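Local coordinates for uncharacterized protein (Mycolicibacterium smegmatis MC2 155, PDB 6T84) that is required for MmpL3-dependent transport of trehalose monomycolate to the cell wall and for growth and cell elongation, this chain being most of its N-terminal domain, at residues Y25-E30 and A49-L54; D31-W36 and F63-E68; G39-V44 and I141-Q146; V70-A75 and V151-T156. All coordinates share one frame; numbering follows the deposited sequence. Where two conformers were deposited one is given.

Interaction 1. Residues Y25-E30 and A49-L54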
# COMPACT_ATOMS: atom_id res chain seq x y z
N TYR A 25 5.84 -15.18 10.62
CA TYR A 25 6.97 -14.27 10.53
C TYR A 25 8.14 -14.97 9.83
O TYR A 25 8.47 -16.14 10.15
CB TYR A 25 7.41 -13.78 11.92
CG TYR A 25 8.66 -12.94 11.90
CD1 TYR A 25 8.59 -11.57 11.69
CD2 TYR A 25 9.92 -13.53 12.03
CE1 TYR A 25 9.73 -10.80 11.64
CE2 TYR A 25 11.06 -12.77 11.99
CZ TYR A 25 10.96 -11.40 11.80
OH TYR A 25 12.11 -10.63 11.75
N GLU A 26 8.84 -14.25 8.96
CA GLU A 26 10.10 -14.72 8.37
C GLU A 26 11.10 -13.57 8.38
O GLU A 26 10.74 -12.45 8.05
CB GLU A 26 9.91 -15.05 6.86
CG GLU A 26 8.91 -16.12 6.61
CD GLU A 26 8.69 -16.35 5.12
OE1 GLU A 26 9.26 -15.65 4.26
OE2 GLU A 26 7.90 -17.24 4.81
N TYR A 27 12.37 -13.86 8.63
CA TYR A 27 13.29 -12.73 8.64
C TYR A 27 13.47 -12.15 7.26
O TYR A 27 13.67 -10.93 7.12
CB TYR A 27 14.65 -13.11 9.19
CG TYR A 27 15.51 -11.88 9.16
CD1 TYR A 27 15.17 -10.77 9.93
CD2 TYR A 27 16.62 -11.80 8.33
CE1 TYR A 27 15.92 -9.60 9.89
CE2 TYR A 27 17.40 -10.62 8.29
CZ TYR A 27 17.06 -9.54 9.09
OH TYR A 27 17.83 -8.40 9.07
N GLU A 28 13.43 -12.98 6.21
CA GLU A 28 13.66 -12.45 4.88
C GLU A 28 12.93 -13.35 3.91
O GLU A 28 12.77 -14.55 4.16
CB GLU A 28 15.19 -12.52 4.58
CG GLU A 28 15.61 -12.01 3.23
CD GLU A 28 17.12 -11.88 3.10
OE1 GLU A 28 17.85 -12.38 3.99
OE2 GLU A 28 17.56 -11.27 2.10
N SER A 29 12.50 -12.76 2.80
CA SER A 29 11.94 -13.56 1.72
C SER A 29 12.55 -13.06 0.42
O SER A 29 12.34 -11.89 0.05
CB SER A 29 10.42 -13.49 1.67
OG SER A 29 10.01 -14.17 0.49
N GLU A 30 13.26 -13.95 -0.27
CA GLU A 30 14.08 -13.49 -1.37
C GLU A 30 13.31 -13.19 -2.64
O GLU A 30 13.82 -12.46 -3.48
CB GLU A 30 15.24 -14.47 -1.64
CG GLU A 30 16.14 -14.67 -0.43
CD GLU A 30 17.33 -15.57 -0.72
OE1 GLU A 30 17.50 -15.99 -1.88
OE2 GLU A 30 18.10 -15.85 0.22
N ALA A 49 12.86 -8.44 0.70
CA ALA A 49 11.91 -8.10 1.76
C ALA A 49 12.43 -8.65 3.08
O ALA A 49 12.85 -9.82 3.16
CB ALA A 49 10.57 -8.73 1.40
N LYS A 50 12.41 -7.83 4.13
CA LYS A 50 12.88 -8.26 5.44
C LYS A 50 11.80 -8.08 6.48
O LYS A 50 10.88 -7.27 6.31
CB LYS A 50 14.16 -7.53 5.87
CG LYS A 50 15.35 -7.96 5.01
CD LYS A 50 16.66 -7.53 5.58
CE LYS A 50 17.79 -8.07 4.68
NZ LYS A 50 19.08 -7.37 4.88
N ASN A 51 11.97 -8.76 7.62
CA ASN A 51 10.98 -8.69 8.71
C ASN A 51 9.57 -8.89 8.16
O ASN A 51 8.67 -8.04 8.30
CB ASN A 51 11.08 -7.37 9.47
CG ASN A 51 12.30 -7.28 10.27
OD1 ASN A 51 12.63 -8.22 10.98
ND2 ASN A 51 12.99 -6.14 10.22
N VAL A 52 9.42 -10.02 7.49
CA VAL A 52 8.24 -10.31 6.67
C VAL A 52 7.17 -10.95 7.54
O VAL A 52 7.44 -11.90 8.29
CB VAL A 52 8.64 -11.24 5.52
CG1 VAL A 52 7.40 -11.55 4.64
CG2 VAL A 52 9.76 -10.61 4.68
N VAL A 53 5.92 -10.48 7.38
CA VAL A 53 4.80 -11.05 8.10
C VAL A 53 3.76 -11.43 7.05
O VAL A 53 3.41 -10.62 6.17
CB VAL A 53 4.22 -10.02 9.11
CG1 VAL A 53 2.99 -10.61 9.82
CG2 VAL A 53 5.30 -9.66 10.14
N LEU A 54 3.26 -12.66 7.12
CA LEU A 54 2.37 -13.21 6.11
C LEU A 54 1.09 -13.63 6.82
O LEU A 54 1.13 -14.47 7.73
CB LEU A 54 3.02 -14.46 5.45
CG LEU A 54 4.46 -14.26 4.92
CD1 LEU A 54 5.55 -14.56 6.01
CD2 LEU A 54 4.69 -15.11 3.64
O HOH W 1 11.95 -10.08 -1.82
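Tyr25 and Asn51 lie side by side and point the same way. The phenol OH of Tyr25 donates to Asn51 OD1 at 2.6 Å. The bond lies in the plane of the amide carbonyl and at the edge of the phenol ring. Ring and amide planes differ by 34°. Tyr25 CG is anti to its backbone N (chi1 174°). Tyr25 CD1 lies near Val52 O. It also meets Val53 CG2 at 4.1 Å, where the two side chains cross at about a right angle. Tyr27 approaches Asn51 differently. Its ring stands nearly upright to the amide, with planes 82° apart, and Tyr27 CE1 is 3.7 Å from Asn51 OD1. The Tyr27 hydroxyl lies 3.8 Å from Lys50 CD. Glu28 and Lys50 run side by side, but their charged atoms do not meet. Lys50 NZ instead forms a salt bridge with Glu68, and Glu28 OE2 bonds Thr48. On the other face, Glu26 crosses Leu54, with CD 3.7 Å from Leu54 CD1.

The backbones pair antiparallel. Glu26 N and Val52 O bond at 2.8 Å, and Val52 N returns a bond to Glu26 O. Both chains turn a corner, at Tyr27 and at Asn51. Asn51 N still reaches Tyr27 O at 2.8 Å, from above the carbonyl plane. Ser29 N then bonds Ala49 O, so the pairing resumes beyond the corner as a separate two-stranded sheet. Strand 24-26 is an outermost strand of the large sheet, beside strand 52-57. Residues of helix 10-21 touch Tyr25, Asn51 and Val53, while Phe65 of strand 60-67 packs on Ala49 and Val52.

Interaction 2. Residues D31-W36 and F63-E68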
# COMPACT_ATOMS: atom_id res chain seq x y z
N ASP A 31 12.09 -13.71 -2.81
CA ASP A 31 11.38 -13.46 -4.05
C ASP A 31 10.14 -12.58 -3.88
O ASP A 31 9.54 -12.19 -4.88
CB ASP A 31 11.01 -14.75 -4.76
CG ASP A 31 12.21 -15.41 -5.43
OD1 ASP A 31 13.05 -14.68 -6.04
OD2 ASP A 31 12.33 -16.64 -5.33
N LEU A 32 9.79 -12.23 -2.66
CA LEU A 32 8.50 -11.59 -2.42
C LEU A 32 8.27 -10.34 -3.28
O LEU A 32 7.20 -10.17 -3.89
CB LEU A 32 8.46 -11.22 -0.92
CG LEU A 32 7.05 -10.92 -0.39
CD1 LEU A 32 6.17 -12.09 -0.53
CD2 LEU A 32 7.12 -10.54 1.07
N LEU A 33 9.28 -9.45 -3.37
CA LEU A 33 9.09 -8.11 -3.95
C LEU A 33 8.79 -8.15 -5.43
O LEU A 33 8.30 -7.15 -5.98
CB LEU A 33 10.33 -7.24 -3.74
CG LEU A 33 10.68 -6.96 -2.26
CD1 LEU A 33 11.86 -6.05 -2.17
CD2 LEU A 33 9.48 -6.30 -1.60
N LYS A 34 9.10 -9.26 -6.09
CA LYS A 34 8.96 -9.26 -7.53
C LYS A 34 7.53 -9.16 -7.98
O LYS A 34 7.28 -8.87 -9.15
CB LYS A 34 9.59 -10.54 -8.11
CG LYS A 34 11.11 -10.59 -7.97
CD LYS A 34 11.69 -11.84 -8.63
CE LYS A 34 13.22 -11.84 -8.61
NZ LYS A 34 13.78 -11.94 -7.23
N ARG A 35 6.55 -9.34 -7.08
CA ARG A 35 5.19 -9.37 -7.58
C ARG A 35 4.60 -7.99 -7.74
O ARG A 35 3.53 -7.87 -8.36
CB ARG A 35 4.26 -10.28 -6.78
CG ARG A 35 4.19 -10.01 -5.33
CD ARG A 35 3.22 -10.99 -4.68
NE ARG A 35 3.66 -12.37 -4.87
CZ ARG A 35 2.93 -13.31 -5.45
NH1 ARG A 35 1.70 -13.03 -5.89
NH2 ARG A 35 3.42 -14.54 -5.59
N TRP A 36 5.26 -6.95 -7.23
CA TRP A 36 4.74 -5.59 -7.30
C TRP A 36 5.71 -4.67 -8.03
O TRP A 36 6.93 -4.82 -7.91
CB TRP A 36 4.49 -5.03 -5.89
CG TRP A 36 3.58 -5.91 -5.13
CD1 TRP A 36 2.26 -6.15 -5.39
CD2 TRP A 36 3.93 -6.75 -4.04
NE1 TRP A 36 1.76 -7.07 -4.49
CE2 TRP A 36 2.76 -7.43 -3.63
CE3 TRP A 36 5.12 -6.95 -3.33
CZ2 TRP A 36 2.76 -8.34 -2.57
CZ3 TRP A 36 5.11 -7.84 -2.26
CH2 TRP A 36 3.94 -8.52 -1.90
N PHE A 63 0.49 -9.12 3.28
CA PHE A 63 1.93 -9.23 3.52
C PHE A 63 2.47 -7.92 4.04
O PHE A 63 2.07 -6.86 3.55
CB PHE A 63 2.67 -9.61 2.23
CG PHE A 63 2.14 -10.91 1.55
CD1 PHE A 63 1.54 -11.95 2.28
CD2 PHE A 63 2.25 -11.08 0.22
CE1 PHE A 63 1.08 -13.15 1.69
CE2 PHE A 63 1.83 -12.27 -0.39
CZ PHE A 63 1.24 -13.30 0.35
N ILE A 64 3.32 -7.96 5.06
CA ILE A 64 3.91 -6.76 5.65
C ILE A 64 5.41 -6.98 5.68
O ILE A 64 5.86 -8.04 6.13
CB ILE A 64 3.37 -6.53 7.07
CG1 ILE A 64 1.82 -6.49 7.02
CG2 ILE A 64 3.95 -5.21 7.64
CD1 ILE A 64 1.14 -7.76 7.48
N PHE A 65 6.17 -6.00 5.20
CA PHE A 65 7.61 -6.24 5.10
C PHE A 65 8.34 -4.91 5.02
O PHE A 65 7.73 -3.86 4.77
CB PHE A 65 7.97 -7.13 3.89
CG PHE A 65 7.40 -6.63 2.62
CD1 PHE A 65 8.10 -5.69 1.84
CD2 PHE A 65 6.13 -7.04 2.20
CE1 PHE A 65 7.52 -5.16 0.66
CE2 PHE A 65 5.58 -6.54 1.01
CZ PHE A 65 6.28 -5.61 0.23
N ASP A 66 9.65 -4.95 5.28
CA ASP A 66 10.49 -3.77 5.16
C ASP A 66 11.33 -3.88 3.90
O ASP A 66 11.80 -4.97 3.54
CB ASP A 66 11.44 -3.65 6.37
CG ASP A 66 10.71 -3.56 7.68
OD1 ASP A 66 9.55 -3.09 7.70
OD2 ASP A 66 11.32 -3.90 8.71
N ILE A 67 11.51 -2.75 3.23
CA ILE A 67 12.50 -2.59 2.17
C ILE A 67 13.56 -1.68 2.76
O ILE A 67 13.31 -0.49 2.95
CB ILE A 67 11.88 -1.96 0.92
CG1 ILE A 67 10.61 -2.75 0.52
CG2 ILE A 67 12.92 -1.85 -0.20
CD1 ILE A 67 9.90 -2.19 -0.72
N GLU A 68 14.74 -2.23 3.08
CA GLU A 68 15.69 -1.51 3.94
C GLU A 68 15.88 -0.03 3.59
O GLU A 68 16.12 0.32 2.43
CB GLU A 68 17.05 -2.19 3.89
CG GLU A 68 17.15 -3.42 4.75
CD GLU A 68 18.40 -4.21 4.44
OE1 GLU A 68 19.46 -3.88 4.99
OE2 GLU A 68 18.32 -5.14 3.61
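A short 3-10 turn, residues 32-35, packs against strand 60-67 of the large antiparallel sheet. Leu32, Leu33 and Trp36 meet Phe63, Phe65 and Ile67, the alternate residues of the strand. The contact is made by apolar side chains, and no hydrogen bond joins the two segments. Phe65 is its centre. Leu33 CD2 presses on CE1 of the Phe65 ring at 3.2 Å, a tight approach. Leu32 CD2 is 3.8 Å from Phe65 CD2. Trp36 reaches toward Phe65 tip to tip, with Trp36 CZ3 3.5 Å from Phe65 CZ. The planes of the Trp36 six-membered ring and the Phe65 ring are only 12° apart, but the rings are slid so far that they barely overlap.

Phe63 meets Trp36 in another way. Their side chains cross at about a right angle, and Trp36 CH2 lies 3.7 Å from Phe63 CD2, edge against edge. Leu32 CD1 also comes to Phe63 CD2. Leu33 CD2 reaches on to Ile67 CD1 at 4.2 Å. Arg35 CG covers one face of the Trp36 indole, 3.3 Å above the plane. Lys34 NZ, from within the turn, forms a salt bridge with Asp31 OD1, just before it, at 3.1 Å.

Trp148 adds to the aromatic group, edge-to-face with Trp36 and also meeting Phe63. Met41 packs on both Trp36 and Phe65. Along strand 60-67, Phe63, Phe65 and Ile67 meet the loop between strands 28-29 and 49-50, while Ile64 and Asp66 point away from it. This is the two-faced pattern of an antiparallel strand covered on one side by a connecting loop.

Interaction 3. Residues G39-V44 and I141-Q146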
# COMPACT_ATOMS: atom_id res chain seq x y z
N GLY A 39 4.28 2.21 -7.12
CA GLY A 39 4.46 2.81 -5.81
C GLY A 39 5.93 2.88 -5.47
O GLY A 39 6.77 3.23 -6.32
N VAL A 40 6.28 2.48 -4.24
CA VAL A 40 7.69 2.46 -3.86
C VAL A 40 8.51 1.40 -4.56
O VAL A 40 9.75 1.47 -4.52
CB VAL A 40 7.95 2.33 -2.35
CG1 VAL A 40 7.36 3.46 -1.63
CG2 VAL A 40 7.39 1.05 -1.80
N MET A 41 7.87 0.44 -5.23
CA MET A 41 8.63 -0.63 -5.87
C MET A 41 9.35 -0.16 -7.13
O MET A 41 10.34 -0.78 -7.52
CB MET A 41 7.74 -1.81 -6.23
CG MET A 41 6.87 -2.34 -5.15
SD MET A 41 7.78 -2.80 -3.65
CE MET A 41 6.40 -3.14 -2.57
N SER A 42 8.92 0.94 -7.75
CA SER A 42 9.59 1.36 -8.98
C SER A 42 10.90 2.08 -8.72
O SER A 42 11.79 2.06 -9.58
CB SER A 42 8.65 2.18 -9.85
OG SER A 42 8.19 3.34 -9.17
N THR A 43 11.06 2.71 -7.55
CA THR A 43 12.27 3.46 -7.21
C THR A 43 13.28 2.64 -6.40
O THR A 43 14.17 3.21 -5.75
CB THR A 43 11.93 4.78 -6.51
OG1 THR A 43 11.20 4.52 -5.31
CG2 THR A 43 11.10 5.66 -7.43
N VAL A 44 13.15 1.31 -6.40
CA VAL A 44 14.10 0.44 -5.71
C VAL A 44 14.42 -0.76 -6.59
O VAL A 44 13.67 -1.13 -7.49
CB VAL A 44 13.60 -0.05 -4.32
CG1 VAL A 44 13.30 1.13 -3.40
CG2 VAL A 44 12.39 -0.97 -4.49
N ILE A 141 2.36 6.69 0.79
CA ILE A 141 2.01 6.35 -0.58
C ILE A 141 1.08 5.15 -0.48
O ILE A 141 1.40 4.15 0.15
CB ILE A 141 3.25 6.00 -1.42
CG1 ILE A 141 4.28 7.15 -1.49
CG2 ILE A 141 2.83 5.62 -2.84
CD1 ILE A 141 5.58 6.74 -2.16
N MET A 142 -0.10 5.26 -1.10
CA MET A 142 -1.06 4.16 -1.19
C MET A 142 -1.38 3.98 -2.66
O MET A 142 -1.61 4.96 -3.38
CB MET A 142 -2.39 4.50 -0.46
CG MET A 142 -2.15 4.92 0.98
SD MET A 142 -3.72 5.14 1.81
CE MET A 142 -3.61 6.86 2.18
N TRP A 143 -1.46 2.72 -3.12
CA TRP A 143 -1.70 2.51 -4.54
C TRP A 143 -2.22 1.10 -4.72
O TRP A 143 -2.10 0.26 -3.84
CB TRP A 143 -0.47 2.74 -5.41
CG TRP A 143 0.59 1.63 -5.35
CD1 TRP A 143 0.81 0.70 -6.34
CD2 TRP A 143 1.58 1.37 -4.32
NE1 TRP A 143 1.87 -0.12 -5.97
CE2 TRP A 143 2.34 0.25 -4.75
CE3 TRP A 143 1.89 1.99 -3.08
CZ2 TRP A 143 3.40 -0.26 -3.99
CZ3 TRP A 143 2.91 1.46 -2.33
CH2 TRP A 143 3.67 0.36 -2.80
N ASN A 144 -2.81 0.86 -5.88
CA ASN A 144 -3.13 -0.51 -6.23
C ASN A 144 -2.44 -0.94 -7.51
O ASN A 144 -2.01 -0.13 -8.34
CB ASN A 144 -4.62 -0.74 -6.39
CG ASN A 144 -5.13 -0.12 -7.68
OD1 ASN A 144 -5.24 1.14 -7.81
ND2 ASN A 144 -5.44 -0.97 -8.66
N GLU A 145 -2.31 -2.27 -7.62
CA GLU A 145 -1.91 -2.93 -8.85
C GLU A 145 -3.05 -3.89 -9.19
O GLU A 145 -4.14 -3.79 -8.64
CB GLU A 145 -0.53 -3.59 -8.70
CG GLU A 145 0.50 -2.50 -8.35
CD GLU A 145 1.93 -2.91 -8.31
OE1 GLU A 145 2.31 -3.87 -8.99
OE2 GLU A 145 2.72 -2.22 -7.63
N GLN A 146 -2.81 -4.83 -10.12
CA GLN A 146 -3.96 -5.57 -10.62
C GLN A 146 -4.71 -6.31 -9.51
O GLN A 146 -5.95 -6.25 -9.44
CB GLN A 146 -3.51 -6.54 -11.70
CG GLN A 146 -4.73 -7.26 -12.32
CD GLN A 146 -4.38 -8.08 -13.52
OE1 GLN A 146 -3.54 -7.69 -14.33
NE2 GLN A 146 -5.02 -9.23 -13.66
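Trp143 lays one face of its indole under the backbone of Gly39. The CA of Gly39 stands 3.5 Å from the centroid of the Trp143 six-membered ring and 13° off the ring normal, which makes a CH-pi contact. Gly39 has no side chain, and its CA comes directly over the ring. Its phi of 55° is one that favours glycine. The next backbone atom, Val40 N, lies over the same ring, 3.7 Å from Trp143 CH2.

Apolar side chains continue the contact. Val40 crosses the indole at about a right angle, with Val40 CG2 3.9 Å from Trp143 CH2. The other branch, Val40 CG1, meets Ile141 CD1 at 3.8 Å. Met41 CG comes to Trp143 CZ2 at 4.2 Å.

A polar bond holds the indole from within its own strand segment. Trp143 NE1 donates to Glu145 OE2 at 2.8 Å, with an N-H...O angle of 173°. The acceptor lies in the ring plane, and OE2 uses its anti lone pair. The same carboxylate also accepts the backbone NH groups of Lys37 and Arg38, just before the glycine. Glu145 therefore links the indole to the chain that leads into segment 39-44.

Strand 141-144 lies between strands 148-153 and 86-90 of the large sheet. Ala152 and Leu150 of strand 148-153 touch Val40 and Trp143 respectively. No hydrogen bond joins the two segments directly. Close packing on the indole face thus works together with the Glu145 carboxylate, whose bonds to three N-H groups would be expected to favour its charged form.

Interaction 4. Residues V70-A75 and V151-T156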
# COMPACT_ATOMS: atom_id res chain seq x y z
N VAL A 70 13.91 2.27 3.11
CA VAL A 70 13.00 2.85 2.12
C VAL A 70 11.61 2.98 2.74
O VAL A 70 11.04 4.09 2.85
CB VAL A 70 12.92 2.04 0.82
CG1 VAL A 70 11.80 2.58 -0.06
CG2 VAL A 70 14.25 2.05 0.07
N ALA A 71 11.05 1.84 3.12
CA ALA A 71 9.66 1.84 3.56
C ALA A 71 9.33 0.52 4.23
O ALA A 71 9.94 -0.51 3.95
CB ALA A 71 8.71 1.97 2.37
N THR A 72 8.28 0.55 5.05
CA THR A 72 7.55 -0.65 5.45
C THR A 72 6.28 -0.67 4.59
O THR A 72 5.60 0.35 4.48
CB THR A 72 7.17 -0.57 6.94
OG1 THR A 72 8.39 -0.63 7.74
CG2 THR A 72 6.21 -1.70 7.39
N VAL A 73 6.01 -1.78 3.93
CA VAL A 73 4.90 -1.92 3.00
C VAL A 73 3.91 -2.93 3.54
O VAL A 73 4.30 -3.99 4.04
CB VAL A 73 5.41 -2.35 1.61
CG1 VAL A 73 4.25 -2.52 0.65
CG2 VAL A 73 6.40 -1.30 1.09
N ILE A 74 2.62 -2.65 3.36
CA ILE A 74 1.55 -3.60 3.62
C ILE A 74 0.82 -3.80 2.31
O ILE A 74 0.38 -2.82 1.69
CB ILE A 74 0.58 -3.04 4.69
CG1 ILE A 74 1.33 -2.79 6.00
CG2 ILE A 74 -0.63 -3.98 4.89
CD1 ILE A 74 0.42 -2.02 7.06
N ALA A 75 0.76 -5.07 1.84
CA ALA A 75 0.09 -5.41 0.58
C ALA A 75 -1.10 -6.31 0.88
O ALA A 75 -0.93 -7.36 1.51
CB ALA A 75 1.02 -6.17 -0.37
N VAL A 151 0.07 -0.03 0.93
CA VAL A 151 0.40 1.19 1.66
C VAL A 151 1.88 1.13 2.03
O VAL A 151 2.36 0.12 2.56
CB VAL A 151 -0.47 1.33 2.93
CG1 VAL A 151 0.07 2.50 3.83
CG2 VAL A 151 -2.00 1.43 2.58
N ALA A 152 2.60 2.23 1.78
CA ALA A 152 3.99 2.37 2.18
C ALA A 152 4.07 3.40 3.29
O ALA A 152 3.46 4.49 3.19
CB ALA A 152 4.89 2.76 1.01
N MET A 153 4.79 3.08 4.35
CA MET A 153 5.03 3.98 5.47
C MET A 153 6.51 3.99 5.83
O MET A 153 7.27 3.11 5.41
CB MET A 153 4.19 3.56 6.69
CG MET A 153 4.56 2.23 7.33
SD MET A 153 3.45 1.69 8.67
CE MET A 153 2.14 1.03 7.69
N PRO A 154 6.95 4.94 6.64
CA PRO A 154 8.37 4.93 7.07
C PRO A 154 8.73 3.64 7.82
O PRO A 154 7.92 3.05 8.54
CB PRO A 154 8.49 6.16 7.97
CG PRO A 154 7.39 7.06 7.44
CD PRO A 154 6.23 6.14 7.11
N VAL A 155 10.00 3.21 7.67
CA VAL A 155 10.46 1.99 8.35
C VAL A 155 10.54 2.20 9.83
O VAL A 155 10.56 1.24 10.59
CB VAL A 155 11.81 1.49 7.79
CG1 VAL A 155 12.25 0.23 8.51
CG2 VAL A 155 11.69 1.17 6.37
N THR A 156 10.64 3.43 10.27
CA THR A 156 10.63 3.74 11.69
C THR A 156 9.23 3.65 12.30
O THR A 156 9.08 3.93 13.49
CB THR A 156 11.20 5.16 11.88
OG1 THR A 156 10.61 6.02 10.90
CG2 THR A 156 12.70 5.17 11.68
O HOH W 2 11.63 4.89 6.18
O HOH W 3 8.15 -0.33 10.45
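Strands 71-75 and 151-153 run antiparallel at 158°, their axes 4.6 Å apart at closest approach, and Thr72 and Ile74 each exchange a pair of backbone bonds with the partner strand. Thr72 N reaches Met153 O at 2.8 Å. Met153 N returns to Thr72 O, and Ile74 and Val151 repeat the pattern.

On the face of Thr72, Ile74, Val151 and Met153, the methionine does the bridging. Met153 CG lies 3.8 Å from Thr72 CB. The chain bends at chi3 (80°), and Met153 CE then meets Ile74 CD1 at 3.6 Å. Helix 159-175 covers this face. These are central strands of the large antiparallel sheet. Val70 and Ala71 both face Ile67 and form a classic beta bulge at the start of strand 71-77. On the face of Val73 and Ala152, Ala152 CB is also met by Ala71 CB, from the bulge, at 4.1 Å.

Past the strand end, Val155 CG2 packs close to Ala71 C, at 3.3 Å. Thr72 OG1 bonds Asp66 OD1. Thr72 OG1 also accepts a bond from a water at 2.7 Å, and that water donates to Val155 O as well.

How the interactions relate
Interaction 1 comes first from the N terminus and closes the loop that leads from strand 28-29 to strand 49-50. Interaction 2 crosses it, since segment 31-36 lies within that loop and packs on the later strand 60-67. Interaction 3 crosses interactions 1 and 2. It starts in the same loop and closes almost a hundred residues on, at strand 141-144. Interaction 4 opens after interactions 1 and 2 have closed, but it crosses interaction 3. It joins two strands far apart in sequence. Met41 and Trp36 bring interactions 2 and 3 together, and neighbouring strands connect 1 to 2, 2 to 4 and 4 to 3. The loop thus overlies the sheet from strand 52-57 to strand 141-144.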